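Local structure of Sso-CP2 metallo-carboxypetidase (Sulfolobus solfataricus, 4MMO) at residues Thr278-Gly290 and Pro301-Val313. The protein probably acts as a zinc-dependent carboxypeptidase of the M20 family, removing residues from the C-terminal end of peptides. Numbering follows the deposited sequence.
Sequences TYPTCNVDGFECG and PHRAFAKLDFRLV. With SO4 (sulfate ion), chain D.
Strands 283-290 and 303-312 pair as the antiparallel arms of a beta hairpin in the dimerisation region of the chain, and a classic beta bulge interrupts their register. There Asp285 and Gly286 both face Lys307, whose O accepts a 2.8 Å bond from Asp285 N and a weak one from Gly286 N. The bulge turns the Asp285 side chain toward Asp309, bringing Asp285 OD2 within 2.7 Å of Asp309 OD1; one of the two acids probably holds a proton. With CG between its own backbone N and carbonyl carbon (chi1 73°), the Asp309 carboxylate leans toward the partner strand, where Asn283 ND2 reaches the syn lone pair of OD1 at 2.9 Å, nearly straight at 165°. Ile299 of the second subunit accepts from Asn283 ND2 through its O and donates to Asp285 OD1 through its N. Next along, Thr281 OG1 accepts Arg311 N at 3.0 Å, while a water links it to Asp309 OD2. Arg311 NH1 bonds a sulfate, probably from the crystallisation liquor, which His197 of the second subunit also holds. Beyond the bulge, toward the hairpin turn, Glu288 CB lies over the Phe305 ring face, 4.0 Å from its centroid. On the reverse side Val284 CG2 meets CD2 of Leu308, which also packs on Leu218 of helix 207-218, at 3.6 Å. Residues 286-290 also pair with a strand of the second subunit, the continuous intersubunit sheet typical of M20 dimerisation domains.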
# COMPACT_ATOMS: atom_id res chain seq x y z
N THR A 278 14.48 -23.17 8.42
CA THR A 278 14.75 -23.09 9.86
C THR A 278 14.45 -21.72 10.50
O THR A 278 14.21 -21.66 11.71
CB THR A 278 16.24 -23.48 10.15
OG1 THR A 278 16.46 -24.83 9.72
CG2 THR A 278 16.58 -23.37 11.63
N TYR A 279 14.45 -20.65 9.72
CA TYR A 279 14.27 -19.31 10.30
C TYR A 279 12.80 -18.91 10.45
O TYR A 279 12.03 -18.99 9.50
CB TYR A 279 14.96 -18.24 9.44
CG TYR A 279 16.47 -18.34 9.35
CD1 TYR A 279 17.18 -19.33 10.02
CD2 TYR A 279 17.19 -17.42 8.59
CE1 TYR A 279 18.56 -19.40 9.93
CE2 TYR A 279 18.56 -17.49 8.49
CZ TYR A 279 19.24 -18.48 9.17
OH TYR A 279 20.61 -18.54 9.07
N PRO A 280 12.41 -18.46 11.66
CA PRO A 280 11.09 -17.84 11.77
C PRO A 280 11.12 -16.44 11.15
O PRO A 280 12.21 -15.90 11.00
CB PRO A 280 10.87 -17.76 13.28
CG PRO A 280 12.24 -17.67 13.85
CD PRO A 280 13.12 -18.50 12.96
N THR A 281 9.97 -15.88 10.80
CA THR A 281 9.95 -14.58 10.12
C THR A 281 8.96 -13.60 10.73
O THR A 281 8.04 -13.98 11.45
CB THR A 281 9.56 -14.73 8.64
OG1 THR A 281 8.19 -15.15 8.54
CG2 THR A 281 10.46 -15.74 7.95
N CYS A 282 9.19 -12.32 10.43
CA CYS A 282 8.19 -11.27 10.59
C CYS A 282 8.16 -10.50 9.29
O CYS A 282 8.97 -9.61 9.06
CB CYS A 282 8.54 -10.34 11.74
SG CYS A 282 7.50 -8.85 11.81
N ASN A 283 7.21 -10.85 8.42
CA ASN A 283 7.15 -10.30 7.08
C ASN A 283 5.99 -9.33 6.90
O ASN A 283 4.90 -9.52 7.45
CB ASN A 283 7.03 -11.45 6.08
CG ASN A 283 6.94 -10.97 4.65
OD1 ASN A 283 7.92 -10.48 4.09
ND2 ASN A 283 5.77 -11.11 4.04
N VAL A 284 6.23 -8.27 6.13
CA VAL A 284 5.18 -7.31 5.79
C VAL A 284 4.58 -7.68 4.44
O VAL A 284 5.26 -7.64 3.42
CB VAL A 284 5.72 -5.86 5.75
CG1 VAL A 284 4.62 -4.88 5.35
CG2 VAL A 284 6.31 -5.47 7.10
N ASP A 285 3.30 -8.05 4.45
CA ASP A 285 2.61 -8.43 3.22
C ASP A 285 2.03 -7.22 2.54
O ASP A 285 1.82 -7.21 1.32
CB ASP A 285 1.47 -9.41 3.53
CG ASP A 285 1.95 -10.66 4.22
OD1 ASP A 285 2.44 -11.57 3.52
OD2 ASP A 285 1.83 -10.72 5.45
N GLY A 286 1.76 -6.18 3.32
CA GLY A 286 1.11 -5.00 2.79
C GLY A 286 1.20 -3.80 3.70
O GLY A 286 1.23 -3.92 4.92
N PHE A 287 1.25 -2.63 3.07
CA PHE A 287 1.17 -1.37 3.78
C PHE A 287 0.49 -0.37 2.85
O PHE A 287 0.97 -0.11 1.75
CB PHE A 287 2.57 -0.89 4.17
CG PHE A 287 2.57 0.37 5.00
CD1 PHE A 287 2.70 0.31 6.38
CD2 PHE A 287 2.44 1.61 4.40
CE1 PHE A 287 2.70 1.47 7.14
CE2 PHE A 287 2.44 2.76 5.16
CZ PHE A 287 2.57 2.69 6.52
N GLU A 288 -0.65 0.15 3.31
CA GLU A 288 -1.42 1.12 2.54
C GLU A 288 -1.67 2.35 3.39
O GLU A 288 -2.02 2.25 4.57
CB GLU A 288 -2.77 0.52 2.13
CG GLU A 288 -3.70 1.47 1.39
CD GLU A 288 -3.21 1.82 0.00
OE1 GLU A 288 -2.63 0.93 -0.67
OE2 GLU A 288 -3.39 2.98 -0.43
N CYS A 289 -1.49 3.51 2.78
CA CYS A 289 -1.81 4.76 3.45
C CYS A 289 -1.86 5.92 2.46
O CYS A 289 -1.04 6.00 1.54
CB CYS A 289 -0.79 5.08 4.53
SG CYS A 289 -1.18 6.60 5.39
N GLY A 290 -2.81 6.82 2.67
CA GLY A 290 -2.89 8.04 1.90
C GLY A 290 -3.08 7.80 0.41
O GLY A 290 -3.56 6.75 -0.01
N PRO A 301 -3.05 11.80 5.50
CA PRO A 301 -4.13 10.80 5.54
C PRO A 301 -4.59 10.57 6.97
O PRO A 301 -3.82 10.82 7.89
CB PRO A 301 -3.46 9.54 4.97
CG PRO A 301 -2.18 10.02 4.33
CD PRO A 301 -1.76 11.19 5.16
N HIS A 302 -5.82 10.11 7.15
CA HIS A 302 -6.35 9.89 8.49
C HIS A 302 -6.22 8.43 8.90
O HIS A 302 -6.34 8.09 10.07
CB HIS A 302 -7.80 10.36 8.59
CG HIS A 302 -8.77 9.52 7.82
ND1 HIS A 302 -9.37 8.40 8.36
CD2 HIS A 302 -9.25 9.64 6.56
CE1 HIS A 302 -10.17 7.86 7.46
NE2 HIS A 302 -10.12 8.59 6.36
N ARG A 303 -5.94 7.57 7.92
CA ARG A 303 -5.92 6.13 8.13
C ARG A 303 -4.69 5.49 7.51
O ARG A 303 -4.25 5.87 6.42
CB ARG A 303 -7.19 5.52 7.54
CG ARG A 303 -7.54 4.14 8.05
CD ARG A 303 -8.93 3.74 7.59
NE ARG A 303 -9.22 2.32 7.83
CZ ARG A 303 -9.80 1.83 8.92
NH1 ARG A 303 -10.19 2.63 9.90
NH2 ARG A 303 -10.01 0.53 9.02
N ALA A 304 -4.13 4.50 8.20
CA ALA A 304 -3.03 3.69 7.70
C ALA A 304 -3.16 2.28 8.24
O ALA A 304 -3.48 2.10 9.42
CB ALA A 304 -1.69 4.28 8.13
N PHE A 305 -2.93 1.28 7.40
CA PHE A 305 -2.91 -0.10 7.87
C PHE A 305 -1.82 -0.94 7.21
O PHE A 305 -1.36 -0.64 6.11
CB PHE A 305 -4.28 -0.76 7.69
CG PHE A 305 -4.74 -0.84 6.26
CD1 PHE A 305 -5.41 0.22 5.67
CD2 PHE A 305 -4.53 -1.99 5.51
CE1 PHE A 305 -5.84 0.15 4.36
CE2 PHE A 305 -4.96 -2.07 4.20
CZ PHE A 305 -5.62 -1.00 3.63
N ALA A 306 -1.41 -1.98 7.93
CA ALA A 306 -0.38 -2.89 7.47
C ALA A 306 -0.78 -4.32 7.80
O ALA A 306 -1.51 -4.56 8.77
CB ALA A 306 0.95 -2.55 8.12
N LYS A 307 -0.32 -5.27 6.98
CA LYS A 307 -0.60 -6.68 7.18
C LYS A 307 0.71 -7.45 7.35
O LYS A 307 1.60 -7.35 6.51
CB LYS A 307 -1.40 -7.24 6.01
CG LYS A 307 -2.85 -6.81 5.99
CD LYS A 307 -3.60 -7.39 4.81
CE LYS A 307 -4.96 -6.74 4.63
NZ LYS A 307 -6.08 -7.72 4.76
N LEU A 308 0.80 -8.21 8.43
CA LEU A 308 2.00 -8.95 8.77
C LEU A 308 1.70 -10.44 8.86
O LEU A 308 0.64 -10.83 9.34
CB LEU A 308 2.56 -8.49 10.12
CG LEU A 308 2.73 -6.98 10.34
CD1 LEU A 308 3.01 -6.70 11.80
CD2 LEU A 308 3.84 -6.44 9.46
N ASP A 309 2.63 -11.25 8.38
CA ASP A 309 2.58 -12.68 8.61
C ASP A 309 3.87 -13.12 9.28
O ASP A 309 4.96 -12.71 8.87
CB ASP A 309 2.34 -13.45 7.30
CG ASP A 309 3.56 -13.47 6.40
OD1 ASP A 309 3.89 -12.43 5.80
OD2 ASP A 309 4.20 -14.55 6.28
N PHE A 310 3.74 -13.90 10.35
CA PHE A 310 4.88 -14.47 11.06
C PHE A 310 4.93 -15.96 10.76
O PHE A 310 3.99 -16.68 11.07
CB PHE A 310 4.73 -14.30 12.57
CG PHE A 310 4.75 -12.86 13.05
CD1 PHE A 310 3.60 -12.09 13.02
CD2 PHE A 310 5.91 -12.31 13.56
CE1 PHE A 310 3.61 -10.78 13.47
CE2 PHE A 310 5.93 -11.01 14.02
CZ PHE A 310 4.78 -10.24 13.98
N ARG A 311 6.03 -16.43 10.17
CA ARG A 311 6.24 -17.87 10.01
C ARG A 311 6.98 -18.37 11.23
O ARG A 311 7.98 -17.79 11.64
CB ARG A 311 7.04 -18.17 8.75
CG ARG A 311 6.43 -17.64 7.47
CD ARG A 311 5.21 -18.45 7.06
NE ARG A 311 4.58 -17.86 5.88
CZ ARG A 311 3.76 -18.50 5.07
NH1 ARG A 311 3.44 -19.77 5.29
NH2 ARG A 311 3.24 -17.87 4.02
N LEU A 312 6.48 -19.46 11.81
CA LEU A 312 6.98 -19.95 13.09
C LEU A 312 7.63 -21.32 12.97
O LEU A 312 7.33 -22.09 12.06
CB LEU A 312 5.84 -20.00 14.09
CG LEU A 312 5.08 -18.68 14.26
CD1 LEU A 312 3.84 -18.87 15.12
CD2 LEU A 312 6.00 -17.62 14.86
N VAL A 313 8.51 -21.63 13.92
CA VAL A 313 9.19 -22.91 13.98
C VAL A 313 9.06 -23.46 15.40
O VAL A 313 8.78 -22.70 16.32
CB VAL A 313 10.68 -22.79 13.59
CG1 VAL A 313 10.81 -22.24 12.18
CG2 VAL A 313 11.42 -21.89 14.58
S SO4 D . 1.22 -21.60 2.59
O1 SO4 D . 0.80 -20.27 2.18
O2 SO4 D . 0.05 -22.48 2.71
O3 SO4 D . 2.23 -22.01 1.61
O4 SO4 D . 1.86 -21.54 3.90
O HOH W 1 6.88 -14.74 6.03
O HOH W 2 -5.34 5.87 3.95